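Local structure of D-alanyl transferase DltD (Enterococcus faecalis, 6O93) at residues 16-21 with 50-55; 82-87 with 276-281; 129-134 with 161-166; 143-148 with 165-170. The protein probably acts as a D-alanyl transferase in the D-alanylation of lipoteichoic acid, a step in building the Gram-positive cell wall. All blocks are in the same frame, centred on the assembly; numbering follows the deposited sequence.

Interaction 1 of 4, residues 16-21 with 50-55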
# COMPACT_ATOMS: atom_id res chain seq x y z
N ALA A 16 11.28 12.22 -4.97
CA ALA A 16 10.65 11.49 -3.87
C ALA A 16 9.59 10.50 -4.35
O ALA A 16 9.28 9.55 -3.62
CB ALA A 16 10.01 12.47 -2.88
N SER A 17 9.04 10.70 -5.55
CA SER A 17 7.92 9.87 -6.00
C SER A 17 8.30 8.40 -6.11
O SER A 17 7.44 7.53 -5.94
CB SER A 17 7.40 10.38 -7.35
OG SER A 17 8.34 10.16 -8.38
N THR A 18 9.57 8.10 -6.38
CA THR A 18 10.04 6.73 -6.53
C THR A 18 10.94 6.29 -5.39
O THR A 18 11.51 5.20 -5.45
CB THR A 18 10.78 6.56 -7.86
OG1 THR A 18 11.97 7.37 -7.84
CG2 THR A 18 9.89 6.98 -9.03
N SER A 19 11.09 7.12 -4.35
CA SER A 19 12.05 6.82 -3.29
C SER A 19 11.51 5.81 -2.28
O SER A 19 12.29 5.05 -1.70
CB SER A 19 12.43 8.11 -2.55
OG SER A 19 11.36 8.56 -1.74
N MET A 20 10.19 5.78 -2.07
CA MET A 20 9.60 4.97 -1.01
C MET A 20 10.22 5.29 0.34
O MET A 20 10.31 4.44 1.23
CB MET A 20 9.74 3.47 -1.33
CG MET A 20 8.94 3.03 -2.55
SD MET A 20 9.32 1.35 -3.08
CE MET A 20 8.81 0.40 -1.64
N ALA A 21 10.66 6.54 0.50
CA ALA A 21 11.33 6.95 1.73
C ALA A 21 10.36 6.89 2.90
O ALA A 21 9.31 7.55 2.85
CB ALA A 21 11.89 8.36 1.57
N SER A 50 8.86 -1.74 -4.73
CA SER A 50 10.27 -1.54 -5.06
C SER A 50 10.77 -2.46 -6.16
O SER A 50 11.92 -2.32 -6.58
CB SER A 50 11.13 -1.74 -3.80
OG SER A 50 11.06 -3.08 -3.34
N ARG A 51 9.94 -3.40 -6.63
CA ARG A 51 10.34 -4.34 -7.67
C ARG A 51 10.34 -3.61 -9.02
O ARG A 51 9.44 -3.77 -9.85
CB ARG A 51 9.43 -5.55 -7.68
CG ARG A 51 9.93 -6.70 -6.82
CD ARG A 51 10.19 -6.28 -5.39
NE ARG A 51 10.67 -7.40 -4.58
CZ ARG A 51 10.92 -7.33 -3.28
NH1 ARG A 51 10.73 -6.20 -2.61
NH2 ARG A 51 11.36 -8.41 -2.64
N PHE A 52 11.37 -2.80 -9.22
CA PHE A 52 11.47 -1.99 -10.42
C PHE A 52 11.98 -2.80 -11.60
O PHE A 52 12.78 -3.74 -11.45
CB PHE A 52 12.39 -0.79 -10.18
CG PHE A 52 11.67 0.45 -9.73
CD1 PHE A 52 10.89 0.44 -8.59
CD2 PHE A 52 11.78 1.63 -10.45
CE1 PHE A 52 10.22 1.58 -8.17
CE2 PHE A 52 11.12 2.77 -10.04
CZ PHE A 52 10.34 2.75 -8.90
N SER A 53 11.51 -2.44 -12.79
CA SER A 53 12.02 -2.96 -14.05
C SER A 53 11.55 -2.01 -15.14
O SER A 53 10.92 -0.98 -14.87
CB SER A 53 11.54 -4.39 -14.30
OG SER A 53 10.16 -4.43 -14.62
N ALA A 54 11.85 -2.36 -16.39
CA ALA A 54 11.40 -1.54 -17.51
C ALA A 54 9.88 -1.44 -17.57
O ALA A 54 9.36 -0.51 -18.20
CB ALA A 54 11.94 -2.11 -18.83
N PHE A 55 9.17 -2.36 -16.93
CA PHE A 55 7.72 -2.43 -17.00
C PHE A 55 7.04 -1.98 -15.72
O PHE A 55 5.81 -2.08 -15.62
CB PHE A 55 7.30 -3.85 -17.37
CG PHE A 55 8.15 -4.45 -18.45
CD1 PHE A 55 7.84 -4.24 -19.78
CD2 PHE A 55 9.27 -5.19 -18.13
CE1 PHE A 55 8.64 -4.76 -20.77
CE2 PHE A 55 10.07 -5.72 -19.12
CZ PHE A 55 9.75 -5.51 -20.44
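Met20 reaches over to Ser50 with its thioether, and nothing else in its side chain comes as near. Its CB starts out toward 50-55, and CG lies opposite the carbonyl carbon (chi1 -66°), which carries the chain across. SD then settles against the Ser50 backbone, 3.5 Å from Ser50 N. The bend at chi3 (62°) folds CE back over the same residue, where Met20 CE lies 3.8 Å from Ser50 CB. Farther along, Thr18 CB approaches Phe52 CZ at 4.0 Å, oblique to the ring. Phe52 is also stacked with His56, and both Met20 and Phe52 touch Leu72 of strand 69-73. Behind Met20, Ser19 OG donates to Ala16 O and accepts from Ala21 N at 3.1 Å, forming an ST turn. The loop carrying Ser50 follows strand 40-44 and passes near the sodium site, the Ser50 side chain about 9 Å from the ion and not one of its ligands. Its OG is hydrogen-bonded to the carbonyl of Ser47, a residue that may belong to a Ser-His-Asp triad as in other SGNH hydrolases. With no hydrogen bond between the segments, two patches, the Met20 thioether on Ser50 and Thr18 CB against the Phe52 ring, are probably both held by van der Waals packing.

Interaction 2 of 4, residues 82-87 with 276-281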
# COMPACT_ATOMS: atom_id res chain seq x y z
N THR A 82 -1.66 1.47 8.89
CA THR A 82 -0.70 2.52 8.58
C THR A 82 -1.19 3.39 7.43
O THR A 82 -1.14 4.62 7.50
CB THR A 82 0.66 1.91 8.24
OG1 THR A 82 1.20 1.26 9.40
CG2 THR A 82 1.63 2.98 7.76
N GLN A 83 -1.66 2.75 6.36
CA GLN A 83 -2.07 3.50 5.17
C GLN A 83 -3.31 4.34 5.43
O GLN A 83 -3.44 5.43 4.87
CB GLN A 83 -2.33 2.53 4.01
CG GLN A 83 -1.09 1.75 3.56
CD GLN A 83 -0.07 2.63 2.87
OE1 GLN A 83 -0.13 3.86 2.94
NE2 GLN A 83 0.88 2.00 2.19
N ALA A 84 -4.22 3.86 6.28
CA ALA A 84 -5.41 4.65 6.60
C ALA A 84 -5.02 6.00 7.20
O ALA A 84 -5.65 7.03 6.90
CB ALA A 84 -6.31 3.88 7.57
N MET A 85 -3.97 6.03 8.02
CA MET A 85 -3.52 7.29 8.60
C MET A 85 -2.75 8.12 7.58
O MET A 85 -2.82 9.36 7.61
CB MET A 85 -2.65 7.02 9.83
CG MET A 85 -2.33 8.27 10.65
SD MET A 85 -3.79 9.07 11.34
CE MET A 85 -4.38 7.79 12.46
N VAL A 86 -2.02 7.47 6.67
CA VAL A 86 -1.38 8.18 5.57
C VAL A 86 -2.43 8.90 4.73
O VAL A 86 -2.28 10.07 4.37
CB VAL A 86 -0.55 7.21 4.72
CG1 VAL A 86 -0.06 7.89 3.44
CG2 VAL A 86 0.62 6.66 5.52
N ILE A 87 -3.52 8.20 4.40
CA ILE A 87 -4.58 8.79 3.60
C ILE A 87 -5.23 9.94 4.34
O ILE A 87 -5.42 11.03 3.79
CB ILE A 87 -5.62 7.71 3.21
CG1 ILE A 87 -4.98 6.67 2.29
CG2 ILE A 87 -6.83 8.36 2.55
CD1 ILE A 87 -5.78 5.39 2.18
N PHE A 276 -8.35 -2.70 6.82
CA PHE A 276 -8.62 -2.36 5.43
C PHE A 276 -9.87 -1.51 5.31
O PHE A 276 -9.92 -0.56 4.52
CB PHE A 276 -8.75 -3.64 4.61
CG PHE A 276 -9.02 -3.41 3.15
CD1 PHE A 276 -8.21 -2.56 2.41
CD2 PHE A 276 -10.06 -4.06 2.52
CE1 PHE A 276 -8.45 -2.36 1.06
CE2 PHE A 276 -10.30 -3.86 1.17
CZ PHE A 276 -9.50 -3.01 0.45
N GLN A 277 -10.90 -1.83 6.10
CA GLN A 277 -12.10 -1.01 6.12
C GLN A 277 -11.78 0.43 6.53
O GLN A 277 -12.37 1.38 6.01
CB GLN A 277 -13.13 -1.62 7.07
CG GLN A 277 -14.44 -0.84 7.16
CD GLN A 277 -15.18 -0.81 5.84
OE1 GLN A 277 -14.77 -1.43 4.86
NE2 GLN A 277 -16.29 -0.07 5.80
N ALA A 278 -10.84 0.60 7.46
CA ALA A 278 -10.46 1.94 7.88
C ALA A 278 -9.92 2.74 6.70
O ALA A 278 -10.24 3.93 6.54
CB ALA A 278 -9.43 1.88 9.01
N ALA A 279 -9.08 2.12 5.87
CA ALA A 279 -8.56 2.81 4.70
C ALA A 279 -9.66 3.11 3.70
O ALA A 279 -9.66 4.17 3.06
CB ALA A 279 -7.46 1.97 4.05
N LEU A 280 -10.62 2.19 3.55
CA LEU A 280 -11.73 2.41 2.62
C LEU A 280 -12.59 3.59 3.05
O LEU A 280 -13.01 4.40 2.21
CB LEU A 280 -12.57 1.14 2.50
CG LEU A 280 -11.88 -0.07 1.87
CD1 LEU A 280 -12.79 -1.29 1.95
CD2 LEU A 280 -11.49 0.22 0.43
N GLU A 281 -12.88 3.70 4.35
CA GLU A 281 -13.69 4.82 4.82
C GLU A 281 -12.98 6.15 4.58
O GLU A 281 -13.61 7.14 4.20
CB GLU A 281 -14.02 4.65 6.30
CG GLU A 281 -14.75 5.85 6.90
CD GLU A 281 -15.46 5.54 8.21
OE1 GLU A 281 -15.57 4.34 8.57
OE2 GLU A 281 -15.90 6.49 8.89
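Ile87 N donates to Gln83 O at 2.8 Å, a helical bond that sets the turn from which Ala84 and Ile87 face the neighbouring helix. Ala84 comes in close: its CB lies 3.7 Å from Ala279 N and makes methyl-to-methyl contact with Ala278 CB at 4.0 Å and Ala279 CB at 4.2 Å. The small side chains let the backbones approach, with Ala84 CA and Ala279 CA 4.1 Å apart. The segment axes pass within 8.1 Å of each other and run nearly parallel, at 14°. Such a pair fits the three-layer alpha/beta fold of the SGNH clan: helix 80-90 follows strand 69-73 and leads to strand 98-102, while helix 272-285 leads into strand 289-294 of the same parallel sheet. Phe44 of strand 40-44 touches Ile87 from the sheet side. One turn on from Ala84, the extended end of Ile87 (chi2 163°) brings CD1 to the methyl of Ala279. Polar groups of the two helices turn to other partners: Gln83 NE2 is hydrogen-bonded to Leu73 O, and the amide of Gln277 bonds Gln322 and Gln326 on the far side of its helix.

Interaction 3 of 4, residues 129-134 with 161-166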
# COMPACT_ATOMS: atom_id res chain seq x y z
N GLN A 129 -1.93 14.94 14.50
CA GLN A 129 -2.71 15.83 13.65
C GLN A 129 -4.17 15.37 13.57
O GLN A 129 -5.09 16.19 13.64
CB GLN A 129 -2.09 15.88 12.25
CG GLN A 129 -2.82 16.80 11.28
CD GLN A 129 -2.39 16.57 9.85
OE1 GLN A 129 -2.18 15.44 9.42
NE2 GLN A 129 -2.25 17.66 9.09
N TRP A 130 -4.38 14.06 13.42
CA TRP A 130 -5.73 13.53 13.35
C TRP A 130 -6.54 13.88 14.59
O TRP A 130 -7.69 14.32 14.50
CB TRP A 130 -5.66 12.01 13.13
CG TRP A 130 -6.88 11.23 13.54
CD1 TRP A 130 -8.15 11.38 13.07
CD2 TRP A 130 -6.92 10.16 14.49
NE1 TRP A 130 -8.99 10.47 13.68
CE2 TRP A 130 -8.26 9.71 14.55
CE3 TRP A 130 -5.96 9.53 15.29
CZ2 TRP A 130 -8.66 8.67 15.39
CZ3 TRP A 130 -6.37 8.50 16.12
CH2 TRP A 130 -7.70 8.07 16.16
N LEU A 131 -5.94 13.70 15.77
CA LEU A 131 -6.67 13.98 17.01
C LEU A 131 -6.84 15.47 17.25
O LEU A 131 -7.86 15.89 17.80
CB LEU A 131 -5.96 13.32 18.19
CG LEU A 131 -5.91 11.79 18.16
CD1 LEU A 131 -4.99 11.26 19.23
CD2 LEU A 131 -7.31 11.22 18.32
N ALA A 132 -5.86 16.28 16.85
CA ALA A 132 -5.95 17.72 17.09
C ALA A 132 -7.09 18.35 16.30
O ALA A 132 -7.75 19.28 16.78
CB ALA A 132 -4.62 18.39 16.74
N ASN A 133 -7.34 17.86 15.08
CA ASN A 133 -8.34 18.44 14.20
C ASN A 133 -9.69 17.74 14.28
O ASN A 133 -10.59 18.06 13.50
CB ASN A 133 -7.84 18.41 12.75
CG ASN A 133 -6.56 19.19 12.56
OD1 ASN A 133 -6.34 20.21 13.22
ND2 ASN A 133 -5.70 18.72 11.67
N LEU A 134 -9.85 16.80 15.21
CA LEU A 134 -11.10 16.05 15.30
C LEU A 134 -12.19 16.92 15.92
O LEU A 134 -12.08 17.35 17.07
CB LEU A 134 -10.87 14.79 16.14
CG LEU A 134 -11.81 13.61 15.90
CD1 LEU A 134 -11.78 13.18 14.44
CD2 LEU A 134 -11.41 12.46 16.80
N MET A 161 -3.02 7.44 24.93
CA MET A 161 -3.87 6.35 25.40
C MET A 161 -5.12 6.89 26.10
O MET A 161 -6.22 6.36 25.91
CB MET A 161 -3.08 5.44 26.34
CG MET A 161 -2.08 4.55 25.64
SD MET A 161 -2.87 3.30 24.60
CE MET A 161 -3.54 2.20 25.85
N GLU A 162 -4.96 7.93 26.91
CA GLU A 162 -6.11 8.52 27.58
C GLU A 162 -7.08 9.14 26.58
O GLU A 162 -8.30 9.02 26.73
CB GLU A 162 -5.64 9.56 28.60
CG GLU A 162 -4.87 8.94 29.76
CD GLU A 162 -4.26 9.98 30.69
OE1 GLU A 162 -3.98 11.11 30.24
OE2 GLU A 162 -4.04 9.64 31.87
N THR A 163 -6.55 9.78 25.54
CA THR A 163 -7.40 10.36 24.51
C THR A 163 -8.14 9.27 23.74
O THR A 163 -9.34 9.39 23.46
CB THR A 163 -6.57 11.22 23.56
OG1 THR A 163 -5.92 12.26 24.31
CG2 THR A 163 -7.46 11.85 22.49
N LEU A 164 -7.44 8.19 23.38
CA LEU A 164 -8.08 7.11 22.63
C LEU A 164 -9.16 6.43 23.45
O LEU A 164 -10.14 5.92 22.89
CB LEU A 164 -7.03 6.10 22.17
CG LEU A 164 -5.95 6.64 21.23
CD1 LEU A 164 -4.99 5.54 20.83
CD2 LEU A 164 -6.58 7.29 20.00
N ALA A 165 -9.00 6.40 24.78
CA ALA A 165 -10.04 5.82 25.63
C ALA A 165 -11.33 6.63 25.53
O ALA A 165 -12.43 6.05 25.48
CB ALA A 165 -9.56 5.75 27.07
N ASN A 166 -11.23 7.96 25.51
CA ASN A 166 -12.42 8.79 25.39
C ASN A 166 -13.09 8.60 24.04
O ASN A 166 -14.32 8.55 23.95
CB ASN A 166 -12.07 10.26 25.62
CG ASN A 166 -11.54 10.52 27.02
OD1 ASN A 166 -11.77 9.74 27.94
ND2 ASN A 166 -10.82 11.63 27.18
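Leu131 and Leu164 carry most of the buried surface here, with Thr163 third, in a helix-helix contact of the helical region that follows strand 98-102 and precedes strand 289-294 of the SGNH-type sheet. Helix 124-132 is nearing its end at Leu131, whereas helix 158-168 is in mid-course. Leu131 points toward the other helix and divides its two methyls between two partners. One of them, CD1, meets Thr163 CG2 at 4.1 Å, the two side chains approaching tip to tip. Thr163 can offer this methyl because CG2 stands opposite the backbone N, which leaves OG1 (chi1 -58°) turned back along its own helix to bond Val159 O. The polar end of the threonine is thus satisfied away from the leucine. The other methyl of Leu131, CD2, serves two neighbours: it lies 4.3 Å from Leu164 CD2 and also sits 3.6 Å above the plane of the Trp130 ring, offset toward its rim. Leu164 leaves its backbone at an angle to the interface, but its end swings in and crosses the Trp130 side chain at about a right angle. Ala145 and Leu148 of helix 139-148 also touch Leu164. The indole of Trp130 has further partners, NE1 bonding Asp141 OD1 and the ring meeting His88 edge-to-face. At the six-membered end, Leu164 CD2 lies 4.1 Å from Trp130 CZ3 and from Trp130 CH2, equidistant from the two ring atoms and oblique to the ring.

Interaction 4 of 4, residues 143-148 with 165-170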
# COMPACT_ATOMS: atom_id res chain seq x y z
N TYR A 143 -12.94 3.08 15.64
CA TYR A 143 -12.22 1.86 15.28
C TYR A 143 -10.72 2.10 15.28
O TYR A 143 -9.95 1.26 15.78
CB TYR A 143 -12.69 1.34 13.92
CG TYR A 143 -11.91 0.13 13.48
CD1 TYR A 143 -12.25 -1.14 13.93
CD2 TYR A 143 -10.81 0.24 12.64
CE1 TYR A 143 -11.54 -2.26 13.55
CE2 TYR A 143 -10.08 -0.87 12.26
CZ TYR A 143 -10.45 -2.12 12.71
OH TYR A 143 -9.74 -3.23 12.33
N LEU A 144 -10.27 3.22 14.71
CA LEU A 144 -8.85 3.55 14.75
C LEU A 144 -8.36 3.63 16.19
O LEU A 144 -7.30 3.08 16.52
CB LEU A 144 -8.60 4.88 14.04
CG LEU A 144 -8.62 4.86 12.51
CD1 LEU A 144 -8.53 6.28 11.98
CD2 LEU A 144 -7.48 4.02 11.97
N ALA A 145 -9.11 4.29 17.06
CA ALA A 145 -8.72 4.40 18.46
C ALA A 145 -8.57 3.02 19.10
O ALA A 145 -7.59 2.74 19.79
CB ALA A 145 -9.74 5.24 19.23
N GLN A 146 -9.56 2.14 18.87
CA GLN A 146 -9.51 0.80 19.45
C GLN A 146 -8.26 0.05 19.00
O GLN A 146 -7.56 -0.56 19.81
CB GLN A 146 -10.77 0.03 19.08
CG GLN A 146 -10.82 -1.41 19.60
CD GLN A 146 -10.22 -2.41 18.63
OE1 GLN A 146 -9.26 -3.11 18.95
NE2 GLN A 146 -10.80 -2.50 17.43
N ARG A 147 -7.96 0.09 17.70
CA ARG A 147 -6.82 -0.66 17.18
C ARG A 147 -5.51 -0.08 17.70
O ARG A 147 -4.60 -0.84 18.08
CB ARG A 147 -6.84 -0.66 15.65
CG ARG A 147 -8.00 -1.42 15.04
CD ARG A 147 -7.82 -2.94 15.15
NE ARG A 147 -6.70 -3.41 14.33
CZ ARG A 147 -5.69 -4.15 14.77
NH1 ARG A 147 -5.63 -4.56 16.04
NH2 ARG A 147 -4.73 -4.51 13.93
N LEU A 148 -5.38 1.25 17.72
CA LEU A 148 -4.11 1.86 18.10
C LEU A 148 -3.72 1.50 19.53
O LEU A 148 -2.54 1.31 19.82
CB LEU A 148 -4.19 3.38 17.93
CG LEU A 148 -4.26 3.91 16.50
CD1 LEU A 148 -4.30 5.43 16.52
CD2 LEU A 148 -3.09 3.41 15.66
N ALA A 165 -9.00 6.40 24.78
CA ALA A 165 -10.04 5.82 25.63
C ALA A 165 -11.33 6.63 25.53
O ALA A 165 -12.43 6.05 25.48
CB ALA A 165 -9.56 5.75 27.07
N ASN A 166 -11.23 7.96 25.51
CA ASN A 166 -12.42 8.79 25.39
C ASN A 166 -13.09 8.60 24.04
O ASN A 166 -14.32 8.55 23.95
CB ASN A 166 -12.07 10.26 25.62
CG ASN A 166 -11.54 10.52 27.02
OD1 ASN A 166 -11.77 9.74 27.94
ND2 ASN A 166 -10.82 11.63 27.18
N LEU A 167 -12.30 8.50 22.97
CA LEU A 167 -12.87 8.26 21.65
C LEU A 167 -13.71 6.99 21.63
O LEU A 167 -14.84 6.98 21.12
CB LEU A 167 -11.76 8.17 20.60
CG LEU A 167 -11.49 9.44 19.78
CD1 LEU A 167 -10.93 10.55 20.66
CD2 LEU A 167 -10.54 9.12 18.64
N GLN A 168 -13.18 5.90 22.19
CA GLN A 168 -13.93 4.66 22.24
C GLN A 168 -15.21 4.81 23.04
O GLN A 168 -16.21 4.14 22.76
CB GLN A 168 -13.07 3.54 22.82
CG GLN A 168 -11.87 3.17 21.95
CD GLN A 168 -10.96 2.16 22.62
OE1 GLN A 168 -11.22 0.96 22.59
NE2 GLN A 168 -9.89 2.65 23.23
N ALA A 169 -15.21 5.69 24.04
CA ALA A 169 -16.40 5.95 24.83
C ALA A 169 -17.36 6.92 24.15
O ALA A 169 -18.39 7.26 24.75
CB ALA A 169 -16.00 6.50 26.21
N GLY A 170 -17.06 7.36 22.94
CA GLY A 170 -17.93 8.26 22.22
C GLY A 170 -17.71 9.73 22.50
O GLY A 170 -18.61 10.54 22.25
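Gln168 lies across helix 139-148 at a slant to Gln146, their two amide planes turned 56° apart, so the carboxamides do not stack. Instead of its partner's polar end, the Gln168 amide finds the base of that side chain: Gln168 OE1 is 3.6 Å from Gln146 CA and 3.7 Å from Gln146 CB. Gln146 bends at chi2 (-90°) and its end leads away from the contact, its OE1 bonded to Lys150 NZ. Gln168 is otherwise extended beyond CG (chi2 174°), and its NE2 bonds Leu164 O in its own helix. Next to Gln146 in the chain, Ala145 points toward the other helix. Its single methyl is met by Leu167 CB at 3.8 Å and Leu167 CD2 at 4.0 Å, while Gln168 CG rests against the same methyl from the next position. Leu167 continues inward to Trp130 and Leu131 of helix 124-132. Just beyond these residues helix 158-168 stops in a Schellman motif, Gly170 N returning to Leu167 O at 2.9 Å. Two kinds of packing therefore adjoin: alanine against leucine on the inner side, and the Gln168 amide against the stem of Gln146 at the partly exposed border. No hydrogen bond passes between the two segments, and Gln146 OE1 and Gln168 NE2 are bonded elsewhere, which implies that these segments meet by packing, while Gln142 NE2 to Leu167 O supplies a polar link between the helices.

In the fold
Interactions 2 and 3 are buried, whereas interactions 1 and 4 lie partly at the surface. Interactions 3 and 4 share helix 158-168, with centres about 8 Å apart, and Trp130, Leu148, Leu164 and Leu167 join them into one packed cluster. That cluster reaches interaction 2 as well, through Met85 against Trp130 and Ala278 against Leu144 and Tyr143. Interaction 1 stands apart, its centre about 34 Å from that of interaction 3, on the side of the sodium site. None of the four is bridged by a hydrogen bond. Methyl packing brings helices close in interaction 2, larger apolar groups meet in interaction 3, an amide resting on a glutamine stem borders interaction 4, and a thioether meets loop backbone in interaction 1.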